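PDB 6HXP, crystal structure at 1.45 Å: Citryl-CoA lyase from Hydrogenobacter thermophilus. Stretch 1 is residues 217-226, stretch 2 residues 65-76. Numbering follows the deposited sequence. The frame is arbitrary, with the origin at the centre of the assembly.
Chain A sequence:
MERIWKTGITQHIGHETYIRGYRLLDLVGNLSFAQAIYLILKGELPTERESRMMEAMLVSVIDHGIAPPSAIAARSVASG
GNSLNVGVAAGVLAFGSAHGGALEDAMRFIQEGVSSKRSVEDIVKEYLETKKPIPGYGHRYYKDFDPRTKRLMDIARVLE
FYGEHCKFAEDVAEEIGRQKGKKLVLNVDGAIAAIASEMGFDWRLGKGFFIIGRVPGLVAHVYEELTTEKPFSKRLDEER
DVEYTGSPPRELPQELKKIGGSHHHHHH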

# COMPACT_ATOMS: atom_id res chain seq x y z
N GLY A 217 -14.24 5.61 -8.36
CA GLY A 217 -14.85 6.11 -7.13
C GLY A 217 -13.79 6.45 -6.09
O GLY A 217 -13.87 7.50 -5.44
N LEU A 218 -12.77 5.59 -5.94
CA LEU A 218 -11.70 5.92 -4.98
C LEU A 218 -11.00 7.21 -5.37
O LEU A 218 -10.64 8.01 -4.51
CB LEU A 218 -10.71 4.78 -4.85
CG LEU A 218 -11.27 3.47 -4.28
CD1 LEU A 218 -10.23 2.36 -4.36
CD2 LEU A 218 -11.78 3.66 -2.86
N VAL A 219 -10.71 7.38 -6.67
CA VAL A 219 -10.09 8.62 -7.11
C VAL A 219 -10.95 9.81 -6.72
O VAL A 219 -10.45 10.82 -6.21
CB VAL A 219 -9.86 8.59 -8.65
CG1 VAL A 219 -9.48 9.98 -9.16
CG2 VAL A 219 -8.76 7.58 -9.02
N ALA A 220 -12.27 9.70 -6.99
CA ALA A 220 -13.16 10.80 -6.61
C ALA A 220 -13.11 11.11 -5.11
O ALA A 220 -13.07 12.28 -4.71
CB ALA A 220 -14.58 10.50 -7.05
N HIS A 221 -13.14 10.07 -4.29
CA HIS A 221 -13.11 10.23 -2.82
C HIS A 221 -11.79 10.85 -2.34
O HIS A 221 -11.80 11.73 -1.50
CB HIS A 221 -13.34 8.88 -2.13
CG HIS A 221 -14.79 8.54 -2.06
ND1 HIS A 221 -15.61 9.05 -1.07
CD2 HIS A 221 -15.54 7.79 -2.91
CE1 HIS A 221 -16.83 8.59 -1.35
NE2 HIS A 221 -16.85 7.85 -2.47
N VAL A 222 -10.67 10.37 -2.87
CA VAL A 222 -9.39 10.90 -2.45
C VAL A 222 -9.22 12.34 -2.90
O VAL A 222 -8.76 13.20 -2.15
CB VAL A 222 -8.26 9.99 -2.94
CG1 VAL A 222 -6.88 10.63 -2.67
CG2 VAL A 222 -8.36 8.65 -2.28
N TYR A 223 -9.62 12.63 -4.14
CA TYR A 223 -9.54 14.00 -4.63
C TYR A 223 -10.41 14.92 -3.75
O TYR A 223 -10.02 16.03 -3.41
CB TYR A 223 -10.00 14.06 -6.10
CG TYR A 223 -10.13 15.46 -6.64
CD1 TYR A 223 -9.02 16.18 -7.07
CD2 TYR A 223 -11.36 16.09 -6.66
CE1 TYR A 223 -9.16 17.49 -7.55
CE2 TYR A 223 -11.48 17.43 -7.03
CZ TYR A 223 -10.39 18.11 -7.51
OH TYR A 223 -10.59 19.42 -7.90
N GLU A 224 -11.63 14.49 -3.43
CA GLU A 224 -12.51 15.28 -2.59
C GLU A 224 -11.87 15.52 -1.21
O GLU A 224 -11.86 16.66 -0.71
CB GLU A 224 -13.88 14.60 -2.47
CG GLU A 224 -14.89 15.47 -1.75
CD GLU A 224 -16.25 14.85 -1.67
OE1 GLU A 224 -16.37 13.72 -1.17
OE2 GLU A 224 -17.23 15.49 -2.14
N GLU A 225 -11.28 14.47 -0.61
CA GLU A 225 -10.66 14.65 0.69
C GLU A 225 -9.49 15.67 0.60
O GLU A 225 -9.34 16.53 1.47
CB GLU A 225 -10.11 13.32 1.20
CG GLU A 225 -9.63 13.36 2.64
CD GLU A 225 -10.73 13.54 3.67
OE1 GLU A 225 -11.86 13.05 3.43
OE2 GLU A 225 -10.46 14.15 4.74
N LEU A 226 -8.66 15.56 -0.43
CA LEU A 226 -7.50 16.44 -0.57
C LEU A 226 -7.84 17.89 -0.86
O LEU A 226 -7.03 18.75 -0.52
CB LEU A 226 -6.58 15.93 -1.68
CG LEU A 226 -5.86 14.61 -1.39
CD1 LEU A 226 -5.11 14.11 -2.63
CD2 LEU A 226 -4.89 14.76 -0.19
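Stretch 2 65-76: GIAPPSAIAARS

Stretch 2 enters as a short loop, Gly65 to Pro68, and becomes helical from Pro69 onward. Pro68 stands at the N-cap with psi near 157°, and its O accepts the first helical hydrogen bond, from Ile72 N at 3.1 Å. Proline suits the next position, since Pro69 lies in the first turn, where no backbone NH is needed for an i to i-4 bond. The new helix runs in the same general direction as helix 217-226, the two N-to-C directions differing by 40° (signed crossing angle -40°). The axes come within 8.8 Å, an ordinary helix-packing distance. Ala74 points its CB toward stretch 1, and its short side chain lies with CB 3.7 Å from Val222 CG2 and 4.4 Å from Leu218 CD2. Leu218, in the common m,t rotamer, has its CA-to-CB bond sideways to stretch 2, but the end of its side chain comes nearer, bringing CD2 to 4.0 Å from Ser70 O and 4.3 Å from Ser70 CB. The backbones are closer at Val222 and Arg75, whose CA atoms are 5.4 Å apart, than at Leu218 and Ala71, where the CA-CA distance is 6.6 Å.

Arg75 dominates the polar part of the contact and has more of its surface covered by the other stretch than any other residue here. Its CA-to-CB bond points sideways; chi1 m and chi2 t extend the chain, and chi3 near 78° turns it so that the guanidinium lies along stretch 1. Three side chains receive its NH groups. NE donates to Glu225 OE1 at 2.8 Å, and NH2 donates to the same Glu225 OE1 at 3.0 Å, a forked arrangement within a salt bridge. NH1 donates to Glu224 OE1 at 2.9 Å, almost straight at 171° and also part of a salt bridge, and to His221 ND1 at 3.0 Å. Arginine fits because its planar group carries several donors in fixed directions and its charge is met by two carboxylates. Glu225 points toward stretch 2 and folds at chi2 (p), whereas Glu224 starts sideways and reaches its partner with chi1 and chi2 both t.

His221 also points toward stretch 2. With chi1 at -82° and chi2 at -82°, its ring presents ND1 as an acceptor to Arg75 NH1, which lies at the ring edge. Next to ND1, His221 CE1 meets the loop, 3.6 Å from Ile66 N and 4.0 Å from Ile66 CB. Gly65 has a positive phi of 84°, a conformation that favours glycine. Its O lies 3.5 Å from His221 NE2, but the angle is too poor for a hydrogen bond.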

# COMPACT_ATOMS: atom_id res chain seq x y z
N GLY A 65 -20.09 5.06 -2.01
CA GLY A 65 -20.09 6.11 -1.02
C GLY A 65 -18.93 6.04 -0.06
O GLY A 65 -17.92 5.36 -0.28
N ILE A 66 -19.01 6.89 0.97
CA ILE A 66 -17.93 7.04 1.92
C ILE A 66 -17.93 5.99 3.01
O ILE A 66 -16.89 5.83 3.67
CB ILE A 66 -17.95 8.50 2.45
CG1 ILE A 66 -16.66 8.93 3.04
CG2 ILE A 66 -19.11 8.72 3.41
CD1 ILE A 66 -16.62 10.48 3.23
N ALA A 67 -18.99 5.19 3.17
CA ALA A 67 -19.05 4.26 4.26
C ALA A 67 -18.18 3.01 4.22
O ALA A 67 -17.84 2.57 5.30
CB ALA A 67 -20.48 3.82 4.48
N PRO A 68 -17.83 2.41 3.08
CA PRO A 68 -17.07 1.17 3.10
C PRO A 68 -15.65 1.37 3.63
O PRO A 68 -15.10 2.44 3.49
CB PRO A 68 -17.02 0.72 1.66
CG PRO A 68 -17.90 1.61 0.88
CD PRO A 68 -18.26 2.80 1.71
N PRO A 69 -15.03 0.31 4.14
CA PRO A 69 -13.66 0.46 4.68
C PRO A 69 -12.64 0.91 3.64
O PRO A 69 -11.66 1.53 4.01
CB PRO A 69 -13.33 -0.93 5.26
CG PRO A 69 -14.33 -1.86 4.71
CD PRO A 69 -15.58 -1.04 4.40
N SER A 70 -12.85 0.62 2.35
CA SER A 70 -11.99 1.11 1.29
C SER A 70 -12.02 2.63 1.24
O SER A 70 -10.98 3.26 1.07
CB SER A 70 -12.40 0.52 -0.05
OG SER A 70 -13.82 0.60 -0.22
N ALA A 71 -13.22 3.23 1.30
CA ALA A 71 -13.26 4.68 1.26
C ALA A 71 -12.69 5.29 2.51
O ALA A 71 -12.03 6.34 2.47
CB ALA A 71 -14.69 5.16 1.02
N ILE A 72 -12.96 4.68 3.66
CA ILE A 72 -12.43 5.18 4.92
C ILE A 72 -10.89 5.15 4.86
O ILE A 72 -10.23 6.12 5.23
CB ILE A 72 -12.93 4.33 6.10
CG1 ILE A 72 -14.46 4.46 6.24
CG2 ILE A 72 -12.19 4.72 7.41
CD1 ILE A 72 -15.01 3.55 7.35
N ALA A 73 -10.34 4.03 4.43
CA ALA A 73 -8.87 3.90 4.36
C ALA A 73 -8.26 4.89 3.38
O ALA A 73 -7.26 5.54 3.68
CB ALA A 73 -8.46 2.47 4.00
N ALA A 74 -8.85 4.98 2.18
CA ALA A 74 -8.32 5.90 1.17
C ALA A 74 -8.31 7.34 1.64
O ALA A 74 -7.33 8.07 1.49
CB ALA A 74 -9.15 5.81 -0.10
N ARG A 75 -9.43 7.77 2.23
CA ARG A 75 -9.53 9.14 2.69
C ARG A 75 -8.68 9.42 3.93
O ARG A 75 -8.13 10.50 4.06
CB ARG A 75 -11.01 9.50 2.93
CG ARG A 75 -11.81 9.45 1.64
CD ARG A 75 -13.30 9.78 1.81
NE ARG A 75 -13.41 11.21 1.91
CZ ARG A 75 -14.16 12.08 1.19
NH1 ARG A 75 -15.01 11.64 0.23
NH2 ARG A 75 -14.09 13.36 1.45
N SER A 76 -8.53 8.45 4.82
CA SER A 76 -7.67 8.60 6.01
C SER A 76 -6.21 8.71 5.56
O SER A 76 -5.49 9.58 6.05
CB SER A 76 -7.84 7.42 6.98
OG SER A 76 -9.17 7.42 7.46